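Local coordinates for protein Rab GDP-dissociation inhibitor (Saccharomyces cerevisiae, PDB 3CPI) that holds Rab GTPases such as Sec4 in their GDP-bound form, blocking GDP release, and extracts GDP-bound Ypt7 from vacuolar membranes, at residues L315-P320 and L384-E389; I309-I314 and K390-A395; A129-A134 and R147-L152. All coordinates share one frame; numbering follows the deposited sequence.

Contact 1 of 3, residues L315-P320 and L384-E389; sequences LNHPVP and LGPIEE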
loop_
_atom_site.group_PDB
_atom_site.type_symbol
_atom_site.label_atom_id
_atom_site.label_comp_id
_atom_site.label_asym_id
_atom_site.label_seq_id
_atom_site.Cartn_x
_atom_site.Cartn_y
_atom_site.Cartn_z
ATOM N N LEU A 315 -17.073 -7.591 10.047
ATOM C CA LEU A 315 -17.519 -8.962 10.257
ATOM C C LEU A 315 -17.477 -9.296 11.752
ATOM O O LEU A 315 -16.715 -8.683 12.504
ATOM C CB LEU A 315 -16.629 -9.936 9.472
ATOM C CG LEU A 315 -16.080 -9.558 8.083
ATOM C CD1 LEU A 315 -15.100 -10.617 7.627
ATOM C CD2 LEU A 315 -17.181 -9.339 7.024
ATOM N N ASN A 316 -18.303 -10.259 12.166
ATOM C CA ASN A 316 -18.323 -10.775 13.548
ATOM C C ASN A 316 -17.647 -12.141 13.663
ATOM O O ASN A 316 -17.708 -12.797 14.713
ATOM C CB ASN A 316 -19.768 -10.897 14.055
ATOM C CG ASN A 316 -20.397 -9.551 14.381
ATOM O OD1 ASN A 316 -19.754 -8.497 14.267
ATOM N ND2 ASN A 316 -21.668 -9.579 14.787
ATOM N N HIS A 317 -17.009 -12.558 12.573
ATOM C CA HIS A 317 -16.419 -13.885 12.448
ATOM C C HIS A 317 -15.232 -13.797 11.489
ATOM O O HIS A 317 -15.169 -12.867 10.683
ATOM C CB HIS A 317 -17.461 -14.844 11.875
ATOM C CG HIS A 317 -17.904 -14.480 10.492
ATOM N ND1 HIS A 317 -18.931 -13.595 10.249
ATOM C CD2 HIS A 317 -17.441 -14.861 9.278
ATOM C CE1 HIS A 317 -19.091 -13.458 8.945
ATOM N NE2 HIS A 317 -18.199 -14.216 8.333
ATOM N N PRO A 318 -14.303 -14.770 11.548
ATOM C CA PRO A 318 -13.179 -14.700 10.612
ATOM C C PRO A 318 -13.645 -15.074 9.211
ATOM O O PRO A 318 -14.746 -15.620 9.049
ATOM C CB PRO A 318 -12.193 -15.753 11.147
ATOM C CG PRO A 318 -12.755 -16.221 12.474
ATOM C CD PRO A 318 -14.224 -15.963 12.408
ATOM N N VAL A 319 -12.831 -14.763 8.207
ATOM C CA VAL A 319 -13.178 -15.074 6.822
ATOM C C VAL A 319 -13.172 -16.593 6.652
ATOM O O VAL A 319 -12.250 -17.259 7.118
ATOM C CB VAL A 319 -12.209 -14.374 5.819
ATOM C CG1 VAL A 319 -12.548 -14.726 4.374
ATOM C CG2 VAL A 319 -12.235 -12.862 6.024
ATOM N N PRO A 320 -14.223 -17.147 6.021
ATOM C CA PRO A 320 -14.262 -18.588 5.746
ATOM C C PRO A 320 -13.046 -19.078 4.970
ATOM O O PRO A 320 -12.532 -18.367 4.091
ATOM C CB PRO A 320 -15.518 -18.753 4.892
ATOM C CG PRO A 320 -16.379 -17.609 5.273
ATOM C CD PRO A 320 -15.448 -16.471 5.560
ATOM N N LEU A 384 -16.580 -13.444 2.123
ATOM C CA LEU A 384 -16.494 -12.994 3.512
ATOM C C LEU A 384 -17.516 -13.644 4.457
ATOM O O LEU A 384 -17.356 -13.598 5.684
ATOM C CB LEU A 384 -16.621 -11.469 3.575
ATOM C CG LEU A 384 -15.672 -10.602 2.733
ATOM C CD1 LEU A 384 -16.098 -9.132 2.813
ATOM C CD2 LEU A 384 -14.199 -10.766 3.143
ATOM N N GLY A 385 -18.549 -14.260 3.885
ATOM C CA GLY A 385 -19.693 -14.729 4.661
ATOM C C GLY A 385 -20.565 -13.546 5.074
ATOM O O GLY A 385 -20.466 -12.469 4.474
ATOM N N PRO A 386 -21.424 -13.731 6.098
ATOM C CA PRO A 386 -22.309 -12.652 6.559
ATOM C C PRO A 386 -21.546 -11.378 6.915
ATOM O O PRO A 386 -20.555 -11.428 7.641
ATOM C CB PRO A 386 -22.971 -13.246 7.811
ATOM C CG PRO A 386 -22.912 -14.723 7.603
ATOM C CD PRO A 386 -21.621 -14.974 6.867
ATOM N N ILE A 387 -22.007 -10.248 6.391
ATOM C CA ILE A 387 -21.350 -8.959 6.615
ATOM C C ILE A 387 -22.268 -8.065 7.444
ATOM O O ILE A 387 -23.430 -7.881 7.093
ATOM C CB ILE A 387 -20.978 -8.277 5.266
ATOM C CG1 ILE A 387 -19.987 -9.153 4.478
ATOM C CG2 ILE A 387 -20.412 -6.871 5.498
ATOM C CD1 ILE A 387 -19.952 -8.890 2.982
ATOM N N GLU A 388 -21.741 -7.521 8.539
ATOM C CA GLU A 388 -22.519 -6.673 9.444
ATOM C C GLU A 388 -22.764 -5.261 8.917
ATOM O O GLU A 388 -23.874 -4.742 9.051
ATOM C CB GLU A 388 -21.879 -6.610 10.836
ATOM C CG GLU A 388 -21.852 -7.939 11.597
ATOM C CD GLU A 388 -23.149 -8.744 11.479
ATOM O OE1 GLU A 388 -24.242 -8.186 11.758
ATOM O OE2 GLU A 388 -23.071 -9.938 11.101
ATOM N N GLU A 389 -21.736 -4.640 8.335
ATOM C CA GLU A 389 -21.871 -3.312 7.726
ATOM C C GLU A 389 -20.805 -3.033 6.668
ATOM O O GLU A 389 -19.642 -3.414 6.831
ATOM C CB GLU A 389 -21.829 -2.213 8.795
ATOM C CG GLU A 389 -22.416 -0.875 8.341
ATOM C CD GLU A 389 -23.905 -0.954 8.053
ATOM O OE1 GLU A 389 -24.697 -0.987 9.017
ATOM O OE2 GLU A 389 -24.283 -0.987 6.861
HETATM O O HOH W 1 -20.344 -10.753 10.331
#
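A single water is gripped by three groups drawn from both loops: it accepts from the backbone N of Asn316 at 2.8 Å and donates to the carbonyl O of Pro386 and to OE2 of Glu388. A direct polar tie lies beside it. NE2 of His317 gives its hydrogen to Leu384 O at 2.8 Å, approaching in the plane of that carbonyl while the oxygen sits 21° out of the imidazole plane. Because CG of His317 is turned between its backbone N and carbonyl carbon (chi1 63°), the ring reaches across and sets its edge against the loop at Gly385, its CE1 lying 3.6 Å from Pro386 CD. Glycine suits this loop, having positive phi and no side chain to press on the imidazole. The two loops extend from neighbouring antiparallel strands of the mixed sheet, one following strand 301-315 and the other leading into strand 389-400, and so meet where these two strands end and begin. At the exposed margin, the amide of Asn316 stacks with the carboxylate of Glu388, their planes 17° apart, and OD1 also lies 3.4 Å from Glu388 CG. Apolar branches line the sheet side: Leu315 CD2 rests 3.8 Å from Ile387 CG1, and Val319 CG2 meets Leu384 CD2 at 4.1 Å. Leucine fits at 384 because its buried branches also reach Ala362 and Ile364 of strand 360-367.

Contact 2 of 3, residues I309-I314 and K390-A395; sequences IRAICI and KFMGIA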
loop_
_atom_site.group_PDB
_atom_site.type_symbol
_atom_site.label_atom_id
_atom_site.label_comp_id
_atom_site.label_asym_id
_atom_site.label_seq_id
_atom_site.Cartn_x
_atom_site.Cartn_y
_atom_site.Cartn_z
ATOM N N ILE A 309 -12.947 1.873 -6.227
ATOM C CA ILE A 309 -13.961 1.605 -5.215
ATOM C C ILE A 309 -13.327 0.865 -4.041
ATOM O O ILE A 309 -12.602 -0.119 -4.239
ATOM C CB ILE A 309 -15.204 0.843 -5.764
ATOM C CG1 ILE A 309 -16.273 0.722 -4.662
ATOM C CG2 ILE A 309 -14.809 -0.524 -6.387
ATOM C CD1 ILE A 309 -17.604 0.150 -5.119
ATOM N N ARG A 310 -13.585 1.371 -2.834
ATOM C CA ARG A 310 -13.186 0.707 -1.598
ATOM C C ARG A 310 -14.411 0.410 -0.740
ATOM O O ARG A 310 -15.250 1.282 -0.524
ATOM C CB ARG A 310 -12.157 1.540 -0.823
ATOM C CG ARG A 310 -10.870 1.744 -1.599
ATOM C CD ARG A 310 -9.724 2.278 -0.772
ATOM N NE ARG A 310 -8.520 2.384 -1.597
ATOM C CZ ARG A 310 -8.122 3.487 -2.229
ATOM N NH1 ARG A 310 -8.816 4.615 -2.125
ATOM N NH2 ARG A 310 -7.009 3.474 -2.949
ATOM N N ALA A 311 -14.517 -0.834 -0.284
ATOM C CA ALA A 311 -15.587 -1.239 0.623
ATOM C C ALA A 311 -14.991 -1.732 1.932
ATOM O O ALA A 311 -14.382 -2.801 1.982
ATOM C CB ALA A 311 -16.449 -2.317 -0.013
ATOM N N ILE A 312 -15.145 -0.934 2.984
ATOM C CA ILE A 312 -14.735 -1.339 4.328
ATOM C C ILE A 312 -15.878 -2.149 4.960
ATOM O O ILE A 312 -16.950 -1.610 5.261
ATOM C CB ILE A 312 -14.356 -0.125 5.218
ATOM C CG1 ILE A 312 -13.218 0.685 4.585
ATOM C CG2 ILE A 312 -13.967 -0.586 6.624
ATOM C CD1 ILE A 312 -12.817 1.947 5.356
ATOM N N CYS A 313 -15.653 -3.446 5.129
ATOM C CA CYS A 313 -16.675 -4.342 5.676
ATOM C C CYS A 313 -16.334 -4.725 7.107
ATOM O O CYS A 313 -15.161 -4.924 7.442
ATOM C CB CYS A 313 -16.816 -5.604 4.819
ATOM S SG CYS A 313 -17.063 -5.290 3.065
ATOM N N ILE A 314 -17.362 -4.807 7.949
ATOM C CA ILE A 314 -17.198 -5.296 9.316
ATOM C C ILE A 314 -17.818 -6.681 9.431
ATOM O O ILE A 314 -18.933 -6.915 8.961
ATOM C CB ILE A 314 -17.824 -4.354 10.364
ATOM C CG1 ILE A 314 -17.172 -2.968 10.301
ATOM C CG2 ILE A 314 -17.670 -4.946 11.774
ATOM C CD1 ILE A 314 -17.805 -1.937 11.228
ATOM N N LYS A 390 -21.218 -2.352 5.598
ATOM C CA LYS A 390 -20.317 -1.904 4.531
ATOM C C LYS A 390 -20.194 -0.385 4.527
ATOM O O LYS A 390 -21.195 0.318 4.656
ATOM C CB LYS A 390 -20.824 -2.358 3.164
ATOM C CG LYS A 390 -20.895 -3.849 2.971
ATOM C CD LYS A 390 -21.499 -4.164 1.620
ATOM C CE LYS A 390 -21.720 -5.648 1.449
ATOM N NZ LYS A 390 -22.298 -5.946 0.111
ATOM N N PHE A 391 -18.968 0.111 4.373
ATOM C CA PHE A 391 -18.710 1.538 4.228
ATOM C C PHE A 391 -17.975 1.752 2.907
ATOM O O PHE A 391 -16.757 1.588 2.829
ATOM C CB PHE A 391 -17.892 2.067 5.411
ATOM C CG PHE A 391 -18.512 1.789 6.761
ATOM C CD1 PHE A 391 -19.277 2.764 7.408
ATOM C CD2 PHE A 391 -18.330 0.557 7.389
ATOM C CE1 PHE A 391 -19.854 2.512 8.661
ATOM C CE2 PHE A 391 -18.904 0.294 8.635
ATOM C CZ PHE A 391 -19.666 1.277 9.275
ATOM N N MET A 392 -18.723 2.108 1.869
ATOM C CA MET A 392 -18.195 2.107 0.509
ATOM C C MET A 392 -18.037 3.496 -0.093
ATOM O O MET A 392 -18.946 4.332 -0.013
ATOM C CB MET A 392 -19.079 1.276 -0.420
ATOM C CG MET A 392 -19.559 -0.049 0.135
ATOM S SD MET A 392 -20.085 -1.154 -1.194
ATOM C CE MET A 392 -20.042 -0.072 -2.619
ATOM N N GLY A 393 -16.884 3.722 -0.720
ATOM C CA GLY A 393 -16.592 4.996 -1.373
ATOM C C GLY A 393 -15.884 4.842 -2.709
ATOM O O GLY A 393 -15.329 3.784 -3.024
ATOM N N ILE A 394 -15.925 5.903 -3.504
ATOM C CA ILE A 394 -15.227 5.935 -4.775
ATOM C C ILE A 394 -14.318 7.147 -4.781
ATOM O O ILE A 394 -14.714 8.236 -4.372
ATOM C CB ILE A 394 -16.204 5.961 -5.981
ATOM C CG1 ILE A 394 -17.062 4.691 -6.003
ATOM C CG2 ILE A 394 -15.447 6.136 -7.304
ATOM C CD1 ILE A 394 -18.092 4.663 -7.102
ATOM N N ALA A 395 -13.081 6.934 -5.222
ATOM C CA ALA A 395 -12.087 7.990 -5.313
ATOM C C ALA A 395 -11.492 7.988 -6.715
ATOM O O ALA A 395 -11.264 6.925 -7.289
ATOM C CB ALA A 395 -11.004 7.775 -4.273
HETATM O O HOH W 2 -14.476 2.827 1.571
#
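Ile309 reaches over to Met392, its CD1 3.5 Å from Met392 CE, a pair of methyls closer than usual van der Waals contact. CG1 stands anti to the backbone N (chi1 -175°), which carries the isoleucine chain toward the bent methionine. The CA-H of Ile309 also points at Gly393 O. Arg310 bonds twice to Gly393, N to Gly393 O at 3.0 Å and O from Gly393 N at 2.9 Å. Arg310 O takes a further hydrogen from a water that also donates to Phe391 O and so joins a carbonyl of each strand. The guanidinium is held elsewhere, by the carbonyls of Tyr415 and Asp416. Ala311 is small enough for Met392 CG to settle 3.9 Å from its CB. Ile312 repeats the double backbone bond with Phe391, Phe391 N to Ile312 O measuring 2.8 Å, and the same oxygen lies in plane at the phenyl edge. Phenylalanine suits this buried site, packed on Leu56 and Phe60 and edge-to-face with Tyr57. Cys313 SG touches the aliphatic chain of Lys390, which makes a cation-pi contact with Phe381. Ile314 sets CD1 3.6 Å from Phe391 CE2, at the ring edge. Helix 53-60 packs on the Ile312/Phe391 face and helix 378-381, through Phe381, on the Ala311/Met392 face. Alternating hydrogen-bonded and non-hydrogen-bonded pairs are the signature of an antiparallel beta sheet.

Contact 3 of 3, residues A129-A134 and R147-L152; sequences ANEIEA and RMKKFL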
loop_
_atom_site.group_PDB
_atom_site.type_symbol
_atom_site.label_atom_id
_atom_site.label_comp_id
_atom_site.label_asym_id
_atom_site.label_seq_id
_atom_site.Cartn_x
_atom_site.Cartn_y
_atom_site.Cartn_z
ATOM N N ALA A 129 4.644 -20.724 -0.502
ATOM C CA ALA A 129 5.868 -19.920 -0.534
ATOM C C ALA A 129 7.134 -20.742 -0.280
ATOM O O ALA A 129 8.250 -20.204 -0.280
ATOM C CB ALA A 129 5.767 -18.778 0.469
ATOM N N ASN A 130 6.949 -22.038 -0.049
ATOM C CA ASN A 130 8.062 -22.965 0.100
ATOM C C ASN A 130 7.711 -24.332 -0.466
ATOM O O ASN A 130 6.543 -24.625 -0.754
ATOM C CB ASN A 130 8.537 -23.058 1.561
ATOM C CG ASN A 130 7.438 -23.492 2.516
ATOM O OD1 ASN A 130 6.652 -24.387 2.212
ATOM N ND2 ASN A 130 7.385 -22.857 3.687
ATOM N N GLU A 131 8.739 -25.158 -0.626
ATOM C CA GLU A 131 8.620 -26.470 -1.252
ATOM C C GLU A 131 7.590 -27.336 -0.541
ATOM O O GLU A 131 6.810 -28.041 -1.189
ATOM C CB GLU A 131 9.989 -27.149 -1.277
ATOM C CG GLU A 131 11.078 -26.294 -1.919
ATOM C CD GLU A 131 12.488 -26.755 -1.573
ATOM O OE1 GLU A 131 12.715 -27.982 -1.459
ATOM O OE2 GLU A 131 13.383 -25.885 -1.434
ATOM N N ILE A 132 7.574 -27.243 0.788
ATOM C CA ILE A 132 6.614 -27.948 1.640
ATOM C C ILE A 132 5.169 -27.553 1.352
ATOM O O ILE A 132 4.306 -28.420 1.196
ATOM C CB ILE A 132 6.898 -27.705 3.145
ATOM C CG1 ILE A 132 8.408 -27.748 3.430
ATOM C CG2 ILE A 132 6.110 -28.710 4.012
ATOM C CD1 ILE A 132 8.831 -27.124 4.772
ATOM N N GLU A 133 4.905 -26.246 1.304
ATOM C CA GLU A 133 3.564 -25.738 1.012
ATOM C C GLU A 133 3.103 -26.124 -0.392
ATOM O O GLU A 133 1.920 -26.364 -0.616
ATOM C CB GLU A 133 3.511 -24.213 1.166
ATOM C CG GLU A 133 3.465 -23.694 2.604
ATOM C CD GLU A 133 3.143 -22.193 2.673
ATOM O OE1 GLU A 133 2.086 -21.835 3.248
ATOM O OE2 GLU A 133 3.933 -21.378 2.138
ATOM N N ALA A 134 4.046 -26.169 -1.330
ATOM C CA ALA A 134 3.753 -26.472 -2.727
ATOM C C ALA A 134 3.216 -27.888 -2.897
ATOM O O ALA A 134 2.262 -28.108 -3.641
ATOM C CB ALA A 134 4.991 -26.256 -3.593
ATOM N N ARG A 147 6.235 -29.704 -10.064
ATOM C CA ARG A 147 6.885 -28.677 -10.885
ATOM C C ARG A 147 7.125 -27.409 -10.057
ATOM O O ARG A 147 8.200 -26.817 -10.122
ATOM C CB ARG A 147 6.056 -28.358 -12.128
ATOM C CG ARG A 147 5.836 -29.545 -13.035
ATOM C CD ARG A 147 5.132 -29.155 -14.326
ATOM N NE ARG A 147 4.827 -30.345 -15.118
ATOM C CZ ARG A 147 3.613 -30.867 -15.284
ATOM N NH1 ARG A 147 2.537 -30.292 -14.741
ATOM N NH2 ARG A 147 3.474 -31.966 -16.014
ATOM N N MET A 148 6.123 -27.029 -9.263
ATOM C CA MET A 148 6.176 -25.834 -8.432
ATOM C C MET A 148 7.241 -25.935 -7.351
ATOM O O MET A 148 7.903 -24.947 -7.027
ATOM C CB MET A 148 4.803 -25.563 -7.803
ATOM C CG MET A 148 4.727 -24.270 -6.973
ATOM S SD MET A 148 4.978 -22.768 -7.956
ATOM C CE MET A 148 4.951 -21.520 -6.672
ATOM N N LYS A 149 7.399 -27.128 -6.791
ATOM C CA LYS A 149 8.457 -27.385 -5.822
ATOM C C LYS A 149 9.840 -27.150 -6.445
ATOM O O LYS A 149 10.722 -26.552 -5.817
ATOM C CB LYS A 149 8.340 -28.814 -5.290
ATOM C CG LYS A 149 9.607 -29.338 -4.636
ATOM C CD LYS A 149 9.367 -30.597 -3.832
ATOM C CE LYS A 149 10.696 -31.302 -3.584
ATOM N NZ LYS A 149 10.877 -31.678 -2.164
ATOM N N LYS A 150 10.004 -27.622 -7.679
ATOM C CA LYS A 150 11.253 -27.481 -8.424
ATOM C C LYS A 150 11.530 -26.022 -8.773
ATOM O O LYS A 150 12.670 -25.560 -8.670
ATOM C CB LYS A 150 11.212 -28.338 -9.692
ATOM C CG LYS A 150 11.251 -29.827 -9.391
ATOM C CD LYS A 150 11.350 -30.674 -10.644
ATOM C CE LYS A 150 11.581 -32.136 -10.275
ATOM N NZ LYS A 150 11.032 -33.055 -11.314
ATOM N N PHE A 151 10.475 -25.313 -9.170
ATOM C CA PHE A 151 10.526 -23.885 -9.437
ATOM C C PHE A 151 11.007 -23.099 -8.207
ATOM O O PHE A 151 11.880 -22.230 -8.320
ATOM C CB PHE A 151 9.151 -23.397 -9.918
ATOM C CG PHE A 151 9.079 -21.918 -10.162
ATOM C CD1 PHE A 151 9.647 -21.356 -11.306
ATOM C CD2 PHE A 151 8.451 -21.080 -9.242
ATOM C CE1 PHE A 151 9.594 -19.978 -11.525
ATOM C CE2 PHE A 151 8.385 -19.710 -9.455
ATOM C CZ PHE A 151 8.957 -19.156 -10.603
ATOM N N LEU A 152 10.451 -23.414 -7.037
ATOM C CA LEU A 152 10.826 -22.716 -5.808
ATOM C C LEU A 152 12.208 -23.132 -5.302
ATOM O O LEU A 152 12.923 -22.320 -4.710
ATOM C CB LEU A 152 9.759 -22.885 -4.716
ATOM C CG LEU A 152 8.385 -22.224 -4.909
ATOM C CD1 LEU A 152 7.467 -22.578 -3.760
ATOM C CD2 LEU A 152 8.478 -20.706 -5.060
#
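Leu152 lays its CD1 methyl over the backbone at the start of the neighbouring helix, 3.7 Å from Asn130 C and close to Ala129 C as well. CG stands anti to the carbonyl carbon (chi1 -68°), which directs the branched end at this turn; a leucine fits well, since it covers main chain and also touches Cys221 of helix 210-227. Ala134, one turn in, offers a small CB that lets helix 142-157 come near: Met148 CG lies 3.9 Å away. The bent chain of Met148 continues among Phe192, Ile193 and Met197 of helix 187-197. The arrangement is a helix-helix packing in which the N-terminal turn of helix 131-136 rests on the flank of helix 142-157. That turn is capped by Asn130, whose OD1 accepts from Glu133 N at 2.7 Å, the donor almost in line with the carbonyl (174°). The carboxylate of Glu133 reaches back to accept from Ala129 N at 2.8 Å. Nearer the solvent, Glu131 and Lys149 pass each other obliquely, CB to CG 4.0 Å. Their ends, Glu131 OE1 and Lys149 NZ, stay 4.2 Å apart, too far for a salt bridge; Glu153 shares the lysine weakly and crowds Glu131 with like charge, so any net attraction is probably slight.

How the contacts relate
Contacts 1 and 2 are continuous: the loops of contact 1 carry on from the strand pair of contact 2. Their centres lie 15 Å apart, and contact 1 is nested along the chain inside the loop closed by contact 2. They touch directly: Ile314 forms probable backbone hydrogen bonds, through its N to Glu389 O and through its O to Glu388 N, both 2.9 Å. Contact 3 stands apart, closing earlier in the chain. Its centre is 32 Å from that of contact 1 and 36 Å from that of contact 2, and about 15 Å separates the nearest atoms of contacts 1 and 3. None of the six segments overlaps the Ypt1-interacting regions, 106-112 and 234-259.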